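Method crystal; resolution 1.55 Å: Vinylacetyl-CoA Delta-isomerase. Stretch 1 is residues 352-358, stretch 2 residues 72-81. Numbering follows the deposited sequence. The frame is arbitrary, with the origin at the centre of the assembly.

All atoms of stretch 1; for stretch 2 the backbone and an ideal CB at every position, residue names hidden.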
# COMPACT_ATOMS: atom_id res chain seq x y z
N SER A 352 24.12 30.17 15.92
CA SER A 352 24.93 29.83 17.09
C SER A 352 26.18 28.99 16.78
O SER A 352 27.03 28.81 17.66
CB SER A 352 24.08 29.08 18.09
OG SER A 352 23.72 27.80 17.61
N GLY A 353 26.23 28.39 15.58
CA GLY A 353 27.32 27.54 15.16
C GLY A 353 26.94 26.07 15.03
O GLY A 353 27.65 25.31 14.35
N VAL A 354 25.86 25.65 15.72
CA VAL A 354 25.39 24.28 15.60
C VAL A 354 24.83 24.05 14.19
O VAL A 354 24.27 24.95 13.59
CB VAL A 354 24.34 23.92 16.69
CG1 VAL A 354 23.05 24.70 16.53
CG2 VAL A 354 24.04 22.44 16.75
N TYR A 355 24.97 22.83 13.69
CA TYR A 355 24.35 22.39 12.44
C TYR A 355 22.97 21.78 12.73
O TYR A 355 22.80 21.04 13.71
CB TYR A 355 25.24 21.40 11.68
CG TYR A 355 26.26 22.10 10.81
CD1 TYR A 355 27.23 22.93 11.36
CD2 TYR A 355 26.23 21.97 9.43
CE1 TYR A 355 28.11 23.63 10.55
CE2 TYR A 355 27.10 22.66 8.61
CZ TYR A 355 28.05 23.50 9.18
OH TYR A 355 28.93 24.19 8.42
N LEU A 356 22.01 22.15 11.90
CA LEU A 356 20.65 21.60 11.90
C LEU A 356 20.44 20.79 10.63
O LEU A 356 20.72 21.26 9.53
CB LEU A 356 19.68 22.78 12.01
CG LEU A 356 18.19 22.42 12.02
CD1 LEU A 356 17.84 21.71 13.32
CD2 LEU A 356 17.34 23.63 11.86
N ASN A 357 19.91 19.58 10.76
CA ASN A 357 19.60 18.75 9.63
C ASN A 357 18.43 19.34 8.83
O ASN A 357 17.71 20.22 9.28
CB ASN A 357 19.26 17.33 10.10
CG ASN A 357 18.11 17.37 11.06
OD1 ASN A 357 18.19 17.91 12.17
ND2 ASN A 357 17.00 16.80 10.65
N ASP A 358 18.27 18.85 7.60
CA ASP A 358 17.23 19.27 6.68
C ASP A 358 15.86 18.89 7.21
O ASP A 358 15.52 17.71 7.30
CB ASP A 358 17.42 18.68 5.29
CG ASP A 358 16.48 19.28 4.27
OD1 ASP A 358 15.25 19.10 4.43
OD2 ASP A 358 16.98 19.96 3.33
N UNK A 72 27.31 15.78 22.44
CA UNK A 72 28.01 16.64 21.50
C UNK A 72 27.05 17.54 20.72
O UNK A 72 26.06 17.08 20.18
CB UNK A 72 28.83 15.79 20.53
N UNK A 73 27.41 18.83 20.65
CA UNK A 73 26.69 19.82 19.88
C UNK A 73 27.32 19.81 18.48
O UNK A 73 28.51 20.08 18.29
CB UNK A 73 26.75 21.20 20.53
N UNK A 74 26.52 19.38 17.51
CA UNK A 74 27.02 19.05 16.17
C UNK A 74 27.63 20.27 15.50
O UNK A 74 27.01 21.31 15.44
CB UNK A 74 25.90 18.49 15.30
N UNK A 75 28.85 20.10 14.99
CA UNK A 75 29.66 21.18 14.48
C UNK A 75 29.75 21.16 12.96
O UNK A 75 30.40 22.04 12.39
CB UNK A 75 31.06 21.11 15.09
N UNK A 76 29.06 20.20 12.31
CA UNK A 76 29.21 19.95 10.89
C UNK A 76 28.07 19.02 10.46
O UNK A 76 27.49 18.39 11.32
CB UNK A 76 30.58 19.35 10.57
N UNK A 77 27.85 18.89 9.14
CA UNK A 77 26.90 17.90 8.63
C UNK A 77 27.44 16.49 8.93
O UNK A 77 26.68 15.61 9.31
CB UNK A 77 26.67 18.09 7.13
N UNK A 78 28.76 16.33 8.89
CA UNK A 78 29.38 15.04 9.21
C UNK A 78 29.00 14.60 10.62
O UNK A 78 28.71 13.41 10.86
CB UNK A 78 30.90 15.12 9.08
N UNK A 79 28.97 15.55 11.58
CA UNK A 79 28.58 15.27 12.95
C UNK A 79 27.14 14.75 13.02
O UNK A 79 26.85 13.87 13.83
CB UNK A 79 28.73 16.53 13.81
N UNK A 80 26.22 15.32 12.23
CA UNK A 80 24.84 14.84 12.16
C UNK A 80 24.77 13.42 11.62
O UNK A 80 24.04 12.57 12.12
CB UNK A 80 24.00 15.77 11.29
N UNK A 81 25.50 13.18 10.55
CA UNK A 81 25.59 11.86 9.98
C UNK A 81 26.13 10.83 10.97
O UNK A 81 25.60 9.73 11.08
CB UNK A 81 26.47 11.90 8.73

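Position 72 has no atom of stretch 1 within 5.5 Å of its ideal CB, so stretch 1 sets no preference and many side chains would fit. The deposited residue is His 72, whose NE2 donates to a side-chain acceptor at position 79 within its own stretch.

At position 73 CA-to-CB points sideways, and the ideal CB lies 4.8 Å from Val 354 CG2. A methyl group is what stretch 1 offers here, so an apolar side chain, branched or not, would suit. The residue is Ile 73, with chi1 m and chi2 m; its CG2 meets Val 354 CG2 at 3.5 Å, a close apolar contact.

Position 74 is fixed chiefly by its backbone. Its carbonyl O accepts from Tyr 355 N at 3.1 Å, with an N-H...acceptor angle of 163°, and the same O receives a CA-H...O contact from Val 354 CA at 3.4 Å. Any residue could supply that carbonyl. The ideal CB, pointing sideways, is 4.3 Å from Tyr 355 O and 4.6 Å from Val 354 CG2, which is compatible with a small apolar side chain without excluding others. Ala 74 is deposited, and its methyl adds packing but no polar bond.

At position 75 CA-to-CB points away and phi/psi is -107/2; the ideal CB is 5.5 Å from Gly 353 O. Long polar side chains are plausible, though stretch 1 does not select among them. Glu 75 has its carboxylate oxygens bonded elsewhere in the structure. Its backbone faces the contact: a water donates to Glu 75 O at 2.9 Å and to Gly 353 O at 2.7 Å, bridging two acceptors that could not bond each other.

Position 76 is extended, at -168/166, and directly precedes helical backbone angles, so Ser, Thr, Asp or Asn would suit as a cap. CA-to-CB points away from stretch 1, while CA lies 3.6 Å from the centroid of the Tyr 355 ring, formed by CG through CZ, and 13° off its normal: a CH-pi contact over the face that requires no particular side chain. Ser 76, with chi1 p, accepts at OG from the backbone N of position 79, at 3.1 Å.

At position 77 the ideal CB stands 4.5 Å from Tyr 355 CD2 and points sideways; a small apolar group fits beside the ring. Ala 77 fills this role.

Position 78 is out of reach, and its helical backbone tolerates many residues; Glu 78 makes no contact with stretch 1.

At position 79 CA-to-CB points toward stretch 1, yet the ideal CB has no neighbour there within 5.5 Å, so stretch 1 does not choose; a side chain able to accept from the backbone N of Glu 75, such as Asp or Asn, would fit. Asp 79 is deposited: its OD2 accepts from Glu 75 N at 2.9 Å, and His 72 NE2 donates to Asp 79 OD2 at 2.8 Å.

At position 80 CA-to-CB points toward stretch 1, with the ideal CB 5.1 Å from Asn 357 CB. The intervening space suits Leu, Ile or Met. Leu 80, m,t, places CD1 4.0 Å from Tyr 355 CB and 3.6 Å from Asn 357 N.

Position 81 is out of reach with helical angles, so stretch 1 leaves the choice open; Val 81 is deposited, and its N donates to Ala 77 O at 3.0 Å.

Stretch 2 (72-81) HIAESAEDLV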
# COMPACT_ATOMS: atom_id res chain seq x y z
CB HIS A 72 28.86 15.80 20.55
CG HIS A 72 29.62 16.60 19.56
ND1 HIS A 72 30.62 17.48 19.91
CD2 HIS A 72 29.67 16.51 18.23
CE1 HIS A 72 31.16 17.97 18.79
NE2 HIS A 72 30.62 17.35 17.76
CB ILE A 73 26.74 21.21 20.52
CG1 ILE A 73 26.21 21.28 21.97
CG2 ILE A 73 26.06 22.21 19.61
CD1 ILE A 73 24.77 20.92 22.18
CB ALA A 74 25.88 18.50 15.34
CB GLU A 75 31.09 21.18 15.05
CG GLU A 75 31.14 21.13 16.57
CD GLU A 75 32.50 21.21 17.26
OE1 GLU A 75 33.52 21.35 16.54
OE2 GLU A 75 32.52 21.12 18.53
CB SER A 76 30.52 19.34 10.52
OG SER A 76 30.66 18.04 11.08
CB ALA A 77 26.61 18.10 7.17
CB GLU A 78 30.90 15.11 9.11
CG GLU A 78 31.60 13.78 9.34
CD GLU A 78 33.12 13.91 9.22
OE1 GLU A 78 33.77 12.86 9.12
OE2 GLU A 78 33.66 15.05 9.21
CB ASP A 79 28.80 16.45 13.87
CG ASP A 79 30.25 16.69 14.31
OD1 ASP A 79 31.11 15.85 13.95
OD2 ASP A 79 30.53 17.76 14.95
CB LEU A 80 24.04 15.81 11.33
CG LEU A 80 23.89 17.23 11.86
CD1 LEU A 80 23.19 18.11 10.84
CD2 LEU A 80 23.19 17.24 13.20
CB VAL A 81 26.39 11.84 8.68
CG1 VAL A 81 26.58 10.42 8.18
CG2 VAL A 81 25.73 12.69 7.63
O HOH W 1 30.17 24.71 13.43
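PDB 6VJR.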